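Local atomic coordinates of exodeoxyribonuclease III (Neisseria meningitidis, PDB entry 2JC4), a protein that probably removes nucleotides from double-stranded DNA as a magnesium- or manganese-dependent 3'-5' exonuclease of the AP/ExoA repair family. Residues Thr185-Gln190 and Lys230-Asp235; Gln122-Leu127 and Phe147-Ala152. All blocks are in the same frame, centred on the assembly; numbering follows the deposited sequence.

In the fold
Contacts 1 and 2 both bury every residue that touches, yet they hold different elements of the two-sheet DNase I-like fold. Contact 1 lies where the first turn of helix 187-191, following edge strand 185-186 of one sheet, packs on edge strand 229-234 of the other. Contact 2 sits on the outer side of one sheet, between helix 115-135 and the loop following strand 141-144. The chemistry follows place: aliphatic packing backed by salt-bridged and sodium-bound solvent margins in contact 1, an aromatic ring against a carbonyl oxygen and an isoleucine methyl, beside predicted catalytic residues, in contact 2. Their centres are about 18 Å apart, but they meet where D186 OD2 lies 4.2 Å from P151 CG.

Contact 1: residues Thr185-Gln190 and Lys230-Asp235; sequences TDSLRQ and KDVRVD. With NA (sodium ion), chain D.
V232 sets its two methyls against the start of helix 187-191. CG2 faces S187, coming within 3.3 Å of its OG, while CG1 lies 3.8 Å from L188 CB. This is where the packing is tight: the CA atoms of L188 and V232 are 5.3 Å apart, and their side chains cross at about a right angle. With L188 CG anti to the backbone N (chi1 -172°), the leucine runs on along the strand until CD1 reaches V234 CG2 at 3.9 Å. The S187 hydroxyl is satisfied by the carbonyl O of I219, on strand 217-221, the neighbour of strand 185-186. The contact thus joins the first turn of helix 187-191, just after edge strand 185-186 of one sheet, to edge strand 229-234 of the other.

The reverse side of the latter strand is looser and more polar. R233 points away from 185-190; D231 starts away but turns its end back beside V191, and the two form a salt bridge, R233 NH1 to D231 OD2 at 3.0 Å, on the carboxylate's anti side; R233 has a second partner in E253, opposite the beta bulge of K230 and D231. Further along, V234 O binds a sodium ion at 2.3 Å, whose other modelled ligands are three waters. Cohesion between the segments therefore rests on methyl packing, while S187 pairs with I219, and D231 and R233 with each other.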
loop_
_atom_site.group_PDB
_atom_site.type_symbol
_atom_site.label_atom_id
_atom_site.label_comp_id
_atom_site.label_asym_id
_atom_site.label_seq_id
_atom_site.Cartn_x
_atom_site.Cartn_y
_atom_site.Cartn_z
ATOM N N THR A 185 12.696 -5.401 4.458
ATOM C CA THR A 185 12.135 -6.093 5.615
ATOM C C THR A 185 10.624 -5.842 5.653
ATOM O O THR A 185 10.191 -4.690 5.526
ATOM C CB THR A 185 12.797 -5.514 6.912
ATOM O OG1 THR A 185 14.152 -5.979 6.992
ATOM C CG2 THR A 185 12.060 -5.949 8.170
ATOM N N ASP A 186 9.825 -6.915 5.788
ATOM C CA ASP A 186 8.367 -6.795 6.023
ATOM C C ASP A 186 8.189 -6.169 7.429
ATOM O O ASP A 186 8.233 -6.888 8.432
ATOM C CB ASP A 186 7.744 -8.231 5.948
ATOM C CG ASP A 186 6.225 -8.280 6.205
ATOM O OD1 ASP A 186 5.630 -7.278 6.651
ATOM O OD2 ASP A 186 5.636 -9.375 5.974
ATOM N N SER A 187 7.973 -4.862 7.509
ATOM C CA SER A 187 8.032 -4.172 8.810
ATOM C C SER A 187 7.096 -4.742 9.873
ATOM O O SER A 187 7.496 -4.921 11.031
ATOM C CB SER A 187 7.844 -2.667 8.690
ATOM O OG SER A 187 6.525 -2.300 8.351
ATOM N N LEU A 188 5.849 -5.028 9.497
ATOM C CA LEU A 188 4.885 -5.517 10.490
ATOM C C LEU A 188 5.409 -6.802 11.172
ATOM O O LEU A 188 5.267 -6.968 12.399
ATOM C CB LEU A 188 3.524 -5.760 9.831
ATOM C CG LEU A 188 2.375 -6.097 10.798
ATOM C CD1 LEU A 188 1.041 -5.445 10.339
ATOM C CD2 LEU A 188 2.255 -7.594 10.972
ATOM N N ARG A 189 6.032 -7.695 10.399
ATOM C CA ARG A 189 6.522 -8.967 10.964
ATOM C C ARG A 189 7.835 -8.825 11.743
ATOM O O ARG A 189 8.166 -9.668 12.589
ATOM C CB ARG A 189 6.628 -10.062 9.891
ATOM C CG ARG A 189 5.286 -10.629 9.414
ATOM C CD ARG A 189 4.551 -11.294 10.554
ATOM N NE ARG A 189 3.257 -11.840 10.143
ATOM C CZ ARG A 189 2.217 -12.011 10.956
ATOM N NH1 ARG A 189 2.302 -11.612 12.228
ATOM N NH2 ARG A 189 1.061 -12.524 10.490
ATOM N N GLN A 190 8.583 -7.754 11.492
ATOM C CA GLN A 190 9.710 -7.452 12.384
ATOM C C GLN A 190 9.195 -7.142 13.813
ATOM O O GLN A 190 9.703 -7.685 14.781
ATOM C CB GLN A 190 10.560 -6.299 11.859
ATOM C CG GLN A 190 11.594 -5.816 12.906
ATOM C CD GLN A 190 12.610 -4.863 12.324
ATOM O OE1 GLN A 190 13.105 -5.070 11.211
ATOM N NE2 GLN A 190 12.934 -3.804 13.077
ATOM N N LYS A 230 9.830 1.575 15.297
ATOM C CA LYS A 230 9.306 1.493 16.660
ATOM C C LYS A 230 8.056 0.608 16.723
ATOM O O LYS A 230 7.885 -0.209 17.645
ATOM C CB LYS A 230 8.989 2.890 17.166
ATOM C CG LYS A 230 8.373 2.942 18.584
ATOM C CD LYS A 230 7.938 4.385 18.968
ATOM C CE LYS A 230 7.176 4.413 20.310
ATOM N N ASP A 231 7.146 0.799 15.776
ATOM C CA ASP A 231 5.924 0.010 15.798
ATOM C C ASP A 231 5.318 -0.014 14.426
ATOM O O ASP A 231 5.623 0.836 13.591
ATOM C CB ASP A 231 4.908 0.606 16.800
ATOM C CG ASP A 231 3.683 -0.300 17.019
ATOM O OD1 ASP A 231 3.818 -1.553 16.996
ATOM O OD2 ASP A 231 2.599 0.252 17.242
ATOM N N VAL A 232 4.475 -1.015 14.191
ATOM C CA VAL A 232 3.659 -1.061 12.992
ATOM C C VAL A 232 2.271 -1.488 13.479
ATOM O O VAL A 232 2.157 -2.456 14.238
ATOM C CB VAL A 232 4.168 -2.106 11.970
ATOM C CG1 VAL A 232 3.245 -2.136 10.779
ATOM C CG2 VAL A 232 5.542 -1.754 11.476
ATOM N N ARG A 233 1.233 -0.758 13.078
ATOM C CA ARG A 233 -0.089 -1.098 13.547
ATOM C C ARG A 233 -1.111 -0.997 12.438
ATOM O O ARG A 233 -0.934 -0.220 11.495
ATOM C CB ARG A 233 -0.483 -0.199 14.736
ATOM C CG ARG A 233 -0.396 1.249 14.482
ATOM C CD ARG A 233 -0.258 2.043 15.793
ATOM N NE ARG A 233 0.161 3.406 15.497
ATOM C CZ ARG A 233 1.379 3.889 15.766
ATOM N NH1 ARG A 233 2.298 3.137 16.385
ATOM N NH2 ARG A 233 1.674 5.139 15.430
ATOM N N VAL A 234 -2.165 -1.792 12.560
ATOM C CA VAL A 234 -3.285 -1.743 11.606
ATOM C C VAL A 234 -4.367 -0.895 12.282
ATOM O O VAL A 234 -4.765 -1.184 13.429
ATOM C CB VAL A 234 -3.779 -3.173 11.200
ATOM C CG1 VAL A 234 -4.952 -3.115 10.160
ATOM C CG2 VAL A 234 -2.613 -4.028 10.647
ATOM N N ASP A 235 -4.825 0.146 11.597
ATOM C CA ASP A 235 -5.812 1.077 12.131
ATOM C C ASP A 235 -7.220 0.534 11.962
ATOM O O ASP A 235 -7.961 0.916 11.058
ATOM C CB ASP A 235 -5.669 2.446 11.433
ATOM C CG ASP A 235 -6.669 3.490 11.924
ATOM O OD1 ASP A 235 -7.425 3.264 12.894
ATOM O OD2 ASP A 235 -6.721 4.560 11.301
HETATM NA NA NA D . -4.528 -1.848 15.594
HETATM O O HOH W 1 -2.684 -3.401 14.887
HETATM O O HOH W 2 -5.797 -3.740 16.259
HETATM O O HOH W 3 -6.550 -0.432 15.841
#

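Contact 2: residues Gln122-Leu127 and Phe147-Ala152; sequences QWFAAL and FNIAPA
The ring of F124 points its far end at the loop, where CZ meets two groups. F147 O lies 3.4 Å from CZ and near the plane of the ring, an edge-on approach consistent with a weak C-H...O contact. The I149 side chain runs toward F124 from the opposite direction, and its CD1 lies oblique to the ring, 3.6 Å from CZ. A third, looser approach is made by the F147 ring, which turns an edge to F124 so that its CD2 stands 4.5 Å from CE2. I149 keeps CG1 anti to its carbonyl carbon (chi1 -63°), carrying CD1 out to the phenylalanine.

These residues tie up a beta-alpha-beta unit: strand 99-105, helix 115-135 and the parallel neighbouring strand 141-144, whose following loop carries the D146-F147-N148 portion of the family's Gly-Asp-Phe-Asn signature. N148 is predicted to stabilise the transition state and D146 to transfer a proton.

Around this first shell, W123, the preceding residue of the helix, meets one face of F124 edge-on: its CZ3 sits 4.0 Å above the centre of the phenylalanine ring. The loop turns at N148 in a left-handed backbone conformation, its N hydrogen-bonded to D146 OD1, its ND2 to C106 O, and its carbonyl O to both K120 NZ and H167 ND1. On the F147 side, H218 and L179 pack against the ring.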
loop_
_atom_site.group_PDB
_atom_site.type_symbol
_atom_site.label_atom_id
_atom_site.label_comp_id
_atom_site.label_asym_id
_atom_site.label_seq_id
_atom_site.Cartn_x
_atom_site.Cartn_y
_atom_site.Cartn_z
ATOM N N GLN A 122 3.870 -10.150 -14.706
ATOM C CA GLN A 122 4.785 -9.287 -15.475
ATOM C C GLN A 122 4.965 -7.955 -14.739
ATOM O O GLN A 122 6.047 -7.346 -14.777
ATOM C CB GLN A 122 4.203 -9.022 -16.866
ATOM C CG GLN A 122 3.867 -10.303 -17.697
ATOM C CD GLN A 122 2.986 -10.017 -18.948
ATOM O OE1 GLN A 122 2.020 -9.233 -18.904
ATOM N NE2 GLN A 122 3.324 -10.670 -20.062
ATOM N N TRP A 123 3.884 -7.489 -14.124
ATOM C CA TRP A 123 3.850 -6.215 -13.413
ATOM C C TRP A 123 4.773 -6.312 -12.171
ATOM O O TRP A 123 5.593 -5.427 -11.906
ATOM C CB TRP A 123 2.391 -5.854 -13.053
ATOM C CG TRP A 123 2.247 -4.495 -12.457
ATOM C CD1 TRP A 123 1.968 -3.318 -13.120
ATOM C CD2 TRP A 123 2.410 -4.158 -11.092
ATOM N NE1 TRP A 123 1.928 -2.270 -12.222
ATOM C CE2 TRP A 123 2.225 -2.762 -10.977
ATOM C CE3 TRP A 123 2.732 -4.890 -9.952
ATOM C CZ2 TRP A 123 2.338 -2.096 -9.764
ATOM C CZ3 TRP A 123 2.829 -4.216 -8.740
ATOM C CH2 TRP A 123 2.621 -2.844 -8.663
ATOM N N PHE A 124 4.655 -7.392 -11.403
ATOM C CA PHE A 124 5.576 -7.564 -10.266
ATOM C C PHE A 124 7.063 -7.650 -10.660
ATOM O O PHE A 124 7.951 -7.160 -9.918
ATOM C CB PHE A 124 5.153 -8.759 -9.410
ATOM C CG PHE A 124 4.207 -8.384 -8.292
ATOM C CD1 PHE A 124 2.818 -8.356 -8.500
ATOM C CD2 PHE A 124 4.710 -8.023 -7.048
ATOM C CE1 PHE A 124 1.931 -8.000 -7.497
ATOM C CE2 PHE A 124 3.824 -7.653 -6.006
ATOM C CZ PHE A 124 2.442 -7.656 -6.219
ATOM N N ALA A 125 7.335 -8.286 -11.805
ATOM C CA ALA A 125 8.701 -8.389 -12.320
ATOM C C ALA A 125 9.199 -6.982 -12.598
ATOM O O ALA A 125 10.358 -6.642 -12.297
ATOM C CB ALA A 125 8.721 -9.200 -13.612
ATOM N N ALA A 126 8.334 -6.168 -13.201
ATOM C CA ALA A 126 8.709 -4.782 -13.520
ATOM C C ALA A 126 8.899 -3.962 -12.231
ATOM O O ALA A 126 9.798 -3.127 -12.133
ATOM C CB ALA A 126 7.688 -4.126 -14.446
ATOM N N LEU A 127 8.054 -4.198 -11.240
ATOM C CA LEU A 127 8.209 -3.483 -9.984
ATOM C C LEU A 127 9.548 -3.821 -9.319
ATOM O O LEU A 127 10.232 -2.942 -8.815
ATOM C CB LEU A 127 7.051 -3.836 -9.037
ATOM C CG LEU A 127 7.125 -3.206 -7.650
ATOM C CD1 LEU A 127 7.018 -1.645 -7.757
ATOM C CD2 LEU A 127 6.049 -3.765 -6.749
ATOM N N PHE A 147 -0.456 -4.780 -1.716
ATOM C CA PHE A 147 0.321 -5.697 -2.521
ATOM C C PHE A 147 -0.585 -6.791 -3.071
ATOM O O PHE A 147 -0.185 -7.467 -3.991
ATOM C CB PHE A 147 1.486 -6.329 -1.726
ATOM C CG PHE A 147 2.588 -5.370 -1.427
ATOM C CD1 PHE A 147 2.437 -4.448 -0.380
ATOM C CD2 PHE A 147 3.782 -5.374 -2.184
ATOM C CE1 PHE A 147 3.429 -3.512 -0.095
ATOM C CE2 PHE A 147 4.796 -4.444 -1.886
ATOM C CZ PHE A 147 4.611 -3.521 -0.822
ATOM N N ASN A 148 -1.809 -6.920 -2.542
ATOM C CA ASN A 148 -2.715 -7.983 -3.001
ATOM C C ASN A 148 -2.064 -9.356 -2.918
ATOM O O ASN A 148 -2.376 -10.246 -3.683
ATOM C CB ASN A 148 -3.207 -7.699 -4.433
ATOM C CG ASN A 148 -4.488 -6.901 -4.448
ATOM O OD1 ASN A 148 -5.489 -7.290 -3.796
ATOM N ND2 ASN A 148 -4.486 -5.784 -5.168
ATOM N N ILE A 149 -1.162 -9.498 -1.943
ATOM C CA ILE A 149 -0.504 -10.764 -1.646
ATOM C C ILE A 149 -0.395 -10.861 -0.121
ATOM O O ILE A 149 0.066 -9.909 0.580
ATOM C CB ILE A 149 0.908 -10.901 -2.294
ATOM C CG1 ILE A 149 0.840 -10.872 -3.834
ATOM C CG2 ILE A 149 1.631 -12.226 -1.763
ATOM C CD1 ILE A 149 2.233 -10.749 -4.464
ATOM N N ALA A 150 -0.813 -12.030 0.366
ATOM C CA ALA A 150 -0.767 -12.409 1.767
ATOM C C ALA A 150 0.462 -13.308 1.951
ATOM O O ALA A 150 0.491 -14.440 1.469
ATOM C CB ALA A 150 -2.049 -13.150 2.125
ATOM N N PRO A 151 1.512 -12.784 2.594
ATOM C CA PRO A 151 2.813 -13.468 2.552
ATOM C C PRO A 151 2.896 -14.911 3.064
ATOM O O PRO A 151 3.695 -15.679 2.521
ATOM C CB PRO A 151 3.710 -12.551 3.392
ATOM C CG PRO A 151 3.127 -11.173 3.158
ATOM C CD PRO A 151 1.615 -11.488 3.285
ATOM N N ALA A 152 2.123 -15.272 4.090
ATOM C CA ALA A 152 2.168 -16.660 4.637
ATOM C C ALA A 152 0.782 -17.049 5.121
ATOM O O ALA A 152 -0.131 -16.206 5.114
ATOM C CB ALA A 152 3.193 -16.740 5.755
#